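4'-phospho-dehydrooxetanocin synthase (Bacillus megaterium, PDB 5UL3) catalyses the oxidative ring contraction of dAMP to an oxetane aldehyde in oxetanocin A biosynthesis, using cobalamin, a [4Fe-4S] cluster and S-adenosylmethionine. Local coordinates at residues E116-T121 against M251-L256; I212-N217 against Y243-L248. All blocks are in the same frame, centred on the assembly; numbering follows the deposited sequence.

Contact 1 (E116-T121 against M251-L256). With EDO (1,2-ethanediol), chain R.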
loop_
_atom_site.group_PDB
_atom_site.type_symbol
_atom_site.label_atom_id
_atom_site.label_comp_id
_atom_site.label_asym_id
_atom_site.label_seq_id
_atom_site.Cartn_x
_atom_site.Cartn_y
_atom_site.Cartn_z
ATOM N N GLU A 116 15.856 31.607 -5.184
ATOM C CA GLU A 116 14.937 31.543 -6.314
ATOM C C GLU A 116 14.671 30.074 -6.637
ATOM O O GLU A 116 15.189 29.502 -7.595
ATOM C CB GLU A 116 15.509 32.303 -7.507
ATOM C CG GLU A 116 15.654 33.801 -7.235
ATOM C CD GLU A 116 15.862 34.629 -8.496
ATOM O OE1 GLU A 116 15.389 35.789 -8.531
ATOM O OE2 GLU A 116 16.494 34.125 -9.449
ATOM N N LEU A 117 13.861 29.457 -5.777
ATOM C CA LEU A 117 13.591 28.028 -5.899
ATOM C C LEU A 117 12.708 27.750 -7.115
ATOM O O LEU A 117 11.742 28.484 -7.372
ATOM C CB LEU A 117 12.912 27.501 -4.630
ATOM C CG LEU A 117 13.685 27.633 -3.316
ATOM C CD1 LEU A 117 12.921 26.923 -2.202
ATOM C CD2 LEU A 117 15.066 27.037 -3.462
ATOM N N PRO A 118 12.987 26.689 -7.870
ATOM C CA PRO A 118 12.050 26.263 -8.910
ATOM C C PRO A 118 10.787 25.714 -8.273
ATOM O O PRO A 118 10.736 25.421 -7.075
ATOM C CB PRO A 118 12.810 25.171 -9.668
ATOM C CG PRO A 118 13.747 24.614 -8.656
ATOM C CD PRO A 118 14.123 25.756 -7.724
ATOM N N THR A 119 9.749 25.615 -9.086
ATOM C CA THR A 119 8.473 25.072 -8.651
ATOM C C THR A 119 8.291 23.690 -9.262
ATOM O O THR A 119 8.531 23.496 -10.458
ATOM C CB THR A 119 7.315 25.989 -9.043
ATOM O OG1 THR A 119 7.395 27.182 -8.255
ATOM C CG2 THR A 119 5.968 25.303 -8.777
ATOM N N VAL A 120 7.878 22.739 -8.427
ATOM C CA VAL A 120 7.608 21.367 -8.833
ATOM C C VAL A 120 6.168 21.061 -8.463
ATOM O O VAL A 120 5.787 21.218 -7.300
ATOM C CB VAL A 120 8.558 20.382 -8.123
ATOM C CG1 VAL A 120 8.218 18.951 -8.488
ATOM C CG2 VAL A 120 10.026 20.712 -8.452
ATOM N N THR A 121 5.370 20.624 -9.436
ATOM C CA THR A 121 4.011 20.155 -9.165
ATOM C C THR A 121 3.977 18.641 -9.345
ATOM O O THR A 121 4.410 18.128 -10.382
ATOM C CB THR A 121 2.980 20.824 -10.083
ATOM O OG1 THR A 121 2.972 22.229 -9.824
ATOM C CG2 THR A 121 1.570 20.303 -9.774
ATOM N N MET A 251 19.497 19.823 -13.187
ATOM C CA MET A 251 19.519 19.954 -14.642
ATOM C C MET A 251 18.830 21.242 -15.088
ATOM O O MET A 251 19.271 21.890 -16.046
ATOM C CB MET A 251 18.864 18.745 -15.297
ATOM C CG MET A 251 19.001 18.738 -16.803
ATOM S SD MET A 251 18.261 17.292 -17.561
ATOM C CE MET A 251 16.526 17.652 -17.393
ATOM N N LEU A 252 17.747 21.625 -14.401
ATOM C CA LEU A 252 17.099 22.908 -14.657
ATOM C C LEU A 252 18.084 24.058 -14.587
ATOM O O LEU A 252 17.984 25.016 -15.363
ATOM C CB LEU A 252 15.997 23.153 -13.636
ATOM C CG LEU A 252 14.549 22.901 -13.972
ATOM C CD1 LEU A 252 13.754 23.499 -12.816
ATOM C CD2 LEU A 252 14.187 23.526 -15.321
ATOM N N LYS A 253 19.015 23.999 -13.632
ATOM C CA LYS A 253 20.008 25.034 -13.401
ATOM C C LYS A 253 21.260 24.824 -14.233
ATOM O O LYS A 253 22.251 25.526 -14.017
ATOM C CB LYS A 253 20.398 25.078 -11.927
ATOM C CG LYS A 253 19.295 25.463 -10.950
ATOM C CD LYS A 253 19.771 25.125 -9.533
ATOM C CE LYS A 253 19.245 26.083 -8.483
ATOM N NZ LYS A 253 17.865 25.744 -8.039
ATOM N N LYS A 254 21.231 23.853 -15.147
ATOM C CA LYS A 254 22.339 23.564 -16.062
ATOM C C LYS A 254 23.562 23.067 -15.309
ATOM O O LYS A 254 24.694 23.197 -15.788
ATOM C CB LYS A 254 22.674 24.790 -16.926
ATOM C CG LYS A 254 21.446 25.378 -17.640
ATOM C CD LYS A 254 21.813 26.374 -18.742
ATOM C CE LYS A 254 22.341 27.659 -18.166
ATOM N NZ LYS A 254 21.296 28.391 -17.388
ATOM N N GLU A 255 23.338 22.488 -14.125
ATOM C CA GLU A 255 24.404 21.964 -13.273
ATOM C C GLU A 255 24.591 20.458 -13.439
ATOM O O GLU A 255 25.501 19.887 -12.830
ATOM C CB GLU A 255 24.119 22.272 -11.795
ATOM C CG GLU A 255 23.977 23.735 -11.439
ATOM C CD GLU A 255 23.482 23.943 -10.005
ATOM O OE1 GLU A 255 23.182 22.946 -9.308
ATOM O OE2 GLU A 255 23.381 25.111 -9.576
ATOM N N LEU A 256 23.731 19.810 -14.218
ATOM C CA LEU A 256 23.842 18.404 -14.562
ATOM C C LEU A 256 23.376 18.229 -15.995
ATOM O O LEU A 256 22.458 18.917 -16.449
ATOM C CB LEU A 256 22.975 17.494 -13.663
ATOM C CG LEU A 256 23.431 17.043 -12.280
ATOM C CD1 LEU A 256 22.500 15.931 -11.821
ATOM C CD2 LEU A 256 24.870 16.547 -12.307
HETATM C C1 EDO R . 16.528 20.962 -19.311
HETATM O O1 EDO R . 15.909 22.163 -18.835
HETATM C C2 EDO R . 17.869 21.314 -19.947
HETATM O O2 EDO R . 18.523 22.315 -19.151
HETATM O O HOH W 1 17.560 27.854 -6.445
#
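Pro-118, just before strand 119-124, makes the direct contacts, with Leu-252 and Lys-253 as its partners at the end of helix 242-252. The apolar part is a single small patch: CB of the proline ring meets the CD1 methyl of Leu-252 at 3.7 Å. The other leucine branch, CD2, packs on Ile-212 of strand 212-216, while Asp-179 and Ile-249 help to enclose the proline.

The second kind of contact is a hydrocarbon edge against an ammonium group. The side chain of Lys-253 crosses the proline ring at about a right angle and brings NZ to 3.8 Å from Pro-118 CD. Bends at chi3 (147°) and chi4 (82°) turn the end of the chain so that NZ lies by the proline and a water. Toward the proline this is packing; the polar link runs through the water, to which Lys-253 NZ donates at 2.7 Å. The water lies 3.1 Å from Glu-116 O and can donate to it, though other acceptors compete for its protons. The exposed lysine can thus link the helix end to the loop before the strand.

Third come the bonds that finish the helix. Lys-254, with positive phi (66°), turns the chain, its N bonding to Met-251 O at 2.9 Å while Glu-255 N reaches Lys-250 O. The same Met-251 O also accepts a 3.2 Å bond from O2 of an ethanediol, probably a crystallisation additive. The two backbone bonds and the positive phi of Lys-254 form a Schellman motif, closing helix 242-252 of the Rossmann fold that houses cobalamin.

Contact 2 (I212-N217 against Y243-L248)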
loop_
_atom_site.group_PDB
_atom_site.type_symbol
_atom_site.label_atom_id
_atom_site.label_comp_id
_atom_site.label_asym_id
_atom_site.label_seq_id
_atom_site.Cartn_x
_atom_site.Cartn_y
_atom_site.Cartn_z
ATOM N N ILE A 212 9.845 20.691 -17.522
ATOM C CA ILE A 212 10.291 19.306 -17.588
ATOM C C ILE A 212 9.151 18.416 -17.120
ATOM O O ILE A 212 8.569 18.651 -16.052
ATOM C CB ILE A 212 11.527 19.108 -16.698
ATOM C CG1 ILE A 212 12.680 19.999 -17.156
ATOM C CG2 ILE A 212 11.933 17.610 -16.665
ATOM C CD1 ILE A 212 13.846 19.995 -16.168
ATOM N N ILE A 213 8.815 17.399 -17.913
ATOM C CA ILE A 213 7.726 16.478 -17.597
ATOM C C ILE A 213 8.333 15.135 -17.218
ATOM O O ILE A 213 9.179 14.603 -17.949
ATOM C CB ILE A 213 6.763 16.310 -18.783
ATOM C CG1 ILE A 213 6.337 17.677 -19.324
ATOM C CG2 ILE A 213 5.539 15.516 -18.361
ATOM C CD1 ILE A 213 5.600 18.523 -18.309
ATOM N N THR A 214 7.895 14.578 -16.092
ATOM C CA THR A 214 8.354 13.256 -15.686
ATOM C C THR A 214 7.170 12.449 -15.159
ATOM O O THR A 214 6.184 13.008 -14.675
ATOM C CB THR A 214 9.501 13.359 -14.644
ATOM O OG1 THR A 214 9.934 12.046 -14.256
ATOM C CG2 THR A 214 9.089 14.133 -13.399
ATOM N N VAL A 215 7.248 11.122 -15.288
ATOM C CA VAL A 215 6.257 10.247 -14.673
ATOM C C VAL A 215 7.026 9.227 -13.849
ATOM O O VAL A 215 8.170 8.889 -14.165
ATOM C CB VAL A 215 5.330 9.527 -15.679
ATOM C CG1 VAL A 215 4.345 10.527 -16.363
ATOM C CG2 VAL A 215 6.146 8.751 -16.706
ATOM N N GLY A 216 6.393 8.746 -12.783
ATOM C CA GLY A 216 7.025 7.751 -11.929
ATOM C C GLY A 216 6.020 6.729 -11.448
ATOM O O GLY A 216 4.865 6.725 -11.900
ATOM N N ASN A 217 6.448 5.905 -10.488
ATOM C CA ASN A 217 5.725 4.734 -9.999
ATOM C C ASN A 217 5.796 3.587 -11.011
ATOM O O ASN A 217 6.435 3.693 -12.067
ATOM C CB ASN A 217 4.273 5.052 -9.631
ATOM C CG ASN A 217 3.795 4.285 -8.396
ATOM O OD1 ASN A 217 4.310 3.203 -8.080
ATOM N ND2 ASN A 217 2.811 4.846 -7.695
ATOM N N TYR A 243 15.971 11.382 -5.342
ATOM C CA TYR A 243 17.196 11.863 -5.976
ATOM C C TYR A 243 16.984 12.201 -7.440
ATOM O O TYR A 243 17.675 13.071 -7.975
ATOM C CB TYR A 243 18.307 10.823 -5.855
ATOM C CG TYR A 243 18.763 10.549 -4.448
ATOM C CD1 TYR A 243 18.404 11.374 -3.400
ATOM C CD2 TYR A 243 19.572 9.447 -4.176
ATOM C CE1 TYR A 243 18.820 11.113 -2.113
ATOM C CE2 TYR A 243 19.991 9.178 -2.896
ATOM C CZ TYR A 243 19.616 10.008 -1.869
ATOM O OH TYR A 243 20.052 9.739 -0.593
ATOM N N THR A 244 16.035 11.525 -8.094
ATOM C CA THR A 244 15.649 11.891 -9.448
ATOM C C THR A 244 15.191 13.347 -9.500
ATOM O O THR A 244 15.655 14.128 -10.340
ATOM C CB THR A 244 14.545 10.949 -9.935
ATOM O OG1 THR A 244 15.088 9.643 -10.166
ATOM C CG2 THR A 244 13.899 11.467 -11.228
ATOM N N LEU A 245 14.296 13.734 -8.592
ATOM C CA LEU A 245 13.796 15.110 -8.610
ATOM C C LEU A 245 14.894 16.089 -8.219
ATOM O O LEU A 245 15.032 17.147 -8.839
ATOM C CB LEU A 245 12.568 15.251 -7.701
ATOM C CG LEU A 245 11.300 14.558 -8.219
ATOM C CD1 LEU A 245 10.212 14.581 -7.151
ATOM C CD2 LEU A 245 10.804 15.263 -9.468
ATOM N N ARG A 246 15.707 15.737 -7.218
ATOM C CA ARG A 246 16.888 16.540 -6.902
ATOM C C ARG A 246 17.717 16.823 -8.152
ATOM O O ARG A 246 18.171 17.957 -8.376
ATOM C CB ARG A 246 17.749 15.806 -5.862
ATOM C CG ARG A 246 19.069 16.493 -5.557
ATOM C CD ARG A 246 20.062 15.488 -4.941
ATOM N NE ARG A 246 20.464 14.456 -5.889
ATOM C CZ ARG A 246 21.114 13.344 -5.561
ATOM N NH1 ARG A 246 21.443 13.110 -4.299
ATOM N NH2 ARG A 246 21.439 12.468 -6.497
ATOM N N ASP A 247 17.940 15.799 -8.969
ATOM C CA ASP A 247 18.833 15.952 -10.113
ATOM C C ASP A 247 18.154 16.656 -11.280
ATOM O O ASP A 247 18.824 17.368 -12.033
ATOM C CB ASP A 247 19.388 14.585 -10.543
ATOM C CG ASP A 247 20.486 14.089 -9.614
ATOM O OD1 ASP A 247 20.850 14.802 -8.665
ATOM O OD2 ASP A 247 21.002 12.965 -9.840
ATOM N N LEU A 248 16.833 16.499 -11.435
ATOM C CA LEU A 248 16.125 17.290 -12.442
ATOM C C LEU A 248 16.190 18.776 -12.117
ATOM O O LEU A 248 16.262 19.611 -13.026
ATOM C CB LEU A 248 14.672 16.842 -12.542
ATOM C CG LEU A 248 14.465 15.452 -13.148
ATOM C CD1 LEU A 248 12.993 15.126 -13.142
ATOM C CD2 LEU A 248 15.020 15.423 -14.560
#
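Leu-248 meets Thr-214 and Ile-212 where a helix lies on the parallel part of the sheet in the Rossmann fold that houses cobalamin. Strand 212-216 and helix 243-248 run almost exactly antiparallel (172°), their axes 11.2 Å apart, and the gap is filled by aliphatic groups.

The conformation of Thr-214 sorts its two branches. OG1 stands anti to the backbone N (chi1 180°) and bonds to Leu-235 O on the adjacent strand, satisfying the hydroxyl within the sheet. CG2 consequently sits between the backbone N and the carbonyl carbon, where it faces the helix. There it meets Leu-248 CD1 at 4.0 Å, the two side chains crossing obliquely, and Leu-245 CD2 at 4.4 Å. Leu-245 does not aim its CB at the strand, but its branched end swings nearer.

Ile-212 also divides its branches: CG2 is anti to the backbone N and approaches Leu-248 CD2 at 4.3 Å, lying about equally near both methyls of that leucine. The longer branch of the isoleucine extends past them toward the helix backbone. From Thr-214 on, the strand approaches cobalamin, which touches Thr-214, Gly-216 and Asn-217, and Asn-217 ND2 bonds to Ser-184 OG. At the other end of the strand, Ile-212 CD1 comes to rest 4.0 Å from Leu-248 O.

Overall arrangement
Helix 242-252 takes part in both contacts, and both reach the same sheet of the cobalamin domain, their centres 11 Å apart. Contact 2 belongs to the buried body of the helix: methyls fill the space against a central strand, and part of that strand borders cobalamin. Contact 1 lies farther out, at the helix's C-terminal end and away from the annotated sites, where one apolar touch is joined by a lysine, a water and capping bonds. The two pack directly on each other, with Met-251 CE 3.8 Å from Ile-212 CD1. Along this one helix the chemistry passes from hydrocarbon packing to a mixed contact with a bridging water at its end.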